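Local coordinates for tubulin-like protein CetZ2 (Haloferax volcanii, PDB 4B45), which binds GTP, forms tubulin-like protofilaments and takes part in the control of archaeal cell shape, at residues M1-G7 with A94-V100. Numbering follows the deposited sequence.
Sequences MKTVLIG and AESIFVV
I6 is gripped by the neighbouring parallel strand through both of its backbone polar atoms. Its amide gives a nearly straight bond (171°) to F98 O, 2.9 Å from I6 N, while I6 O accepts V100 N at 2.9 Å, so F98 and V100 flank I6 in the usual parallel register. The I6 side chain, with CG1 beside its own backbone N (chi1 -52°), runs back obliquely across I97 until CD1 meets I97 CG2 at 3.8 Å, on the face that helix 107-120 covers through L115 and L119. These are adjacent central strands of the Rossmann-like GTPase domain shared by tubulin and FtsZ; the first runs through G7 to the glycine-rich turn and start of helix 9-26, where Q10 to K14 bind GTP. At the N-terminal end of the pairing, E95 N donates to K2 O at 2.7 Å, and the E95 side chain, extended beyond CG, crosses that of K2 at an angle and brings OE1, by its anti lone pair, to K2 N, also at 2.7 Å. One residue thus grips both polar backbone atoms of K2. On the face of T3, L5 and F98, T3 OG1 shares a hydrogen bond with S96 OG, 3.0 Å away, and also sits at the edge of the F98 ring, in its plane, 3.3 Å from CD2. L5 CD2 packs on F98 CB, and L194 of helix 175-196 covers T3 and F98.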
loop_
_atom_site.group_PDB
_atom_site.type_symbol
_atom_site.label_atom_id
_atom_site.label_comp_id
_atom_site.label_asym_id
_atom_site.label_seq_id
_atom_site.Cartn_x
_atom_site.Cartn_y
_atom_site.Cartn_z
ATOM N N MET A 1 8.720 5.950 8.950
ATOM C CA MET A 1 7.391 6.476 9.239
ATOM C C MET A 1 6.591 5.545 10.144
ATOM O O MET A 1 6.184 4.464 9.722
ATOM C CB MET A 1 6.610 6.714 7.949
ATOM C CG MET A 1 5.190 7.177 8.227
ATOM S SD MET A 1 4.161 7.287 6.758
ATOM C CE MET A 1 4.515 8.946 6.258
ATOM N N LYS A 2 6.356 5.969 11.382
ATOM C CA LYS A 2 5.607 5.141 12.314
ATOM C C LYS A 2 4.125 5.245 11.986
ATOM O O LYS A 2 3.590 6.349 11.822
ATOM C CB LYS A 2 5.877 5.564 13.758
ATOM C CG LYS A 2 7.340 5.516 14.156
ATOM C CD LYS A 2 7.526 6.134 15.532
ATOM C CE LYS A 2 8.959 6.606 15.762
ATOM N NZ LYS A 2 9.097 7.278 17.087
ATOM N N THR A 3 3.461 4.098 11.886
ATOM C CA THR A 3 2.084 4.078 11.413
ATOM C C THR A 3 1.152 3.170 12.221
ATOM O O THR A 3 1.602 2.318 13.003
ATOM C CB THR A 3 2.032 3.693 9.931
ATOM O OG1 THR A 3 0.759 4.068 9.385
ATOM C CG2 THR A 3 2.254 2.197 9.763
ATOM N N VAL A 4 -0.151 3.385 12.038
ATOM C CA VAL A 4 -1.194 2.542 12.624
ATOM C C VAL A 4 -2.040 1.962 11.502
ATOM O O VAL A 4 -2.520 2.693 10.633
ATOM C CB VAL A 4 -2.128 3.338 13.564
ATOM C CG1 VAL A 4 -3.346 2.492 13.933
ATOM C CG2 VAL A 4 -1.395 3.770 14.806
ATOM N N LEU A 5 -2.204 0.646 11.497
ATOM C CA LEU A 5 -2.911 -0.000 10.403
ATOM C C LEU A 5 -4.322 -0.363 10.835
ATOM O O LEU A 5 -4.507 -0.932 11.897
ATOM C CB LEU A 5 -2.171 -1.263 9.969
ATOM C CG LEU A 5 -0.712 -1.076 9.571
ATOM C CD1 LEU A 5 -0.065 -2.428 9.196
ATOM C CD2 LEU A 5 -0.604 -0.081 8.425
ATOM N N ILE A 6 -5.312 -0.039 10.005
ATOM C CA ILE A 6 -6.672 -0.504 10.234
ATOM C C ILE A 6 -7.216 -1.227 9.014
ATOM O O ILE A 6 -7.616 -0.596 8.041
ATOM C CB ILE A 6 -7.628 0.653 10.550
ATOM C CG1 ILE A 6 -7.076 1.511 11.690
ATOM C CG2 ILE A 6 -9.014 0.103 10.895
ATOM C CD1 ILE A 6 -7.600 2.921 11.666
ATOM N N GLY A 7 -7.252 -2.551 9.076
ATOM C CA GLY A 7 -7.880 -3.333 8.025
ATOM C C GLY A 7 -9.392 -3.246 8.086
ATOM O O GLY A 7 -9.982 -3.262 9.168
ATOM N N ALA A 94 2.360 8.159 16.444
ATOM C CA ALA A 94 1.911 7.813 15.092
ATOM C C ALA A 94 2.158 8.955 14.106
ATOM O O ALA A 94 1.841 10.112 14.387
ATOM C CB ALA A 94 0.433 7.406 15.096
ATOM N N GLU A 95 2.729 8.636 12.952
ATOM C CA GLU A 95 3.041 9.673 11.979
ATOM C C GLU A 95 2.077 9.654 10.808
ATOM O O GLU A 95 2.050 10.572 9.983
ATOM C CB GLU A 95 4.488 9.544 11.520
ATOM C CG GLU A 95 5.462 9.955 12.609
ATOM C CD GLU A 95 6.904 9.649 12.270
ATOM O OE1 GLU A 95 7.187 8.524 11.802
ATOM O OE2 GLU A 95 7.758 10.530 12.498
ATOM N N SER A 96 1.271 8.601 10.756
ATOM C CA SER A 96 0.297 8.430 9.700
ATOM C C SER A 96 -0.646 7.306 10.110
ATOM O O SER A 96 -0.356 6.570 11.059
ATOM C CB SER A 96 1.002 8.080 8.389
ATOM O OG SER A 96 1.661 6.834 8.495
ATOM N N ILE A 97 -1.770 7.190 9.407
ATOM C CA ILE A 97 -2.698 6.076 9.582
ATOM C C ILE A 97 -3.069 5.491 8.224
ATOM O O ILE A 97 -3.457 6.219 7.304
ATOM C CB ILE A 97 -3.999 6.503 10.314
ATOM C CG1 ILE A 97 -3.689 6.989 11.728
ATOM C CG2 ILE A 97 -4.984 5.323 10.388
ATOM C CD1 ILE A 97 -4.908 7.522 12.458
ATOM N N PHE A 98 -2.916 4.181 8.081
ATOM C CA PHE A 98 -3.310 3.500 6.846
ATOM C C PHE A 98 -4.626 2.744 7.029
ATOM O O PHE A 98 -4.717 1.871 7.888
ATOM C CB PHE A 98 -2.232 2.507 6.410
ATOM C CG PHE A 98 -1.108 3.124 5.606
ATOM C CD1 PHE A 98 -1.215 3.249 4.233
ATOM C CD2 PHE A 98 0.057 3.552 6.228
ATOM C CE1 PHE A 98 -0.178 3.796 3.486
ATOM C CE2 PHE A 98 1.093 4.099 5.496
ATOM C CZ PHE A 98 0.972 4.216 4.115
ATOM N N VAL A 99 -5.650 3.100 6.254
ATOM C CA VAL A 99 -6.854 2.279 6.195
ATOM C C VAL A 99 -6.667 1.280 5.051
ATOM O O VAL A 99 -6.619 1.671 3.887
ATOM C CB VAL A 99 -8.149 3.111 5.981
ATOM C CG1 VAL A 99 -9.329 2.188 5.672
ATOM C CG2 VAL A 99 -8.466 3.960 7.206
ATOM N N VAL A 100 -6.535 -0.004 5.381
ATOM C CA VAL A 100 -6.231 -1.027 4.374
ATOM C C VAL A 100 -7.505 -1.767 3.933
ATOM O O VAL A 100 -8.199 -2.355 4.760
ATOM C CB VAL A 100 -5.206 -2.046 4.929
ATOM C CG1 VAL A 100 -4.723 -2.970 3.851
ATOM C CG2 VAL A 100 -4.032 -1.314 5.587
#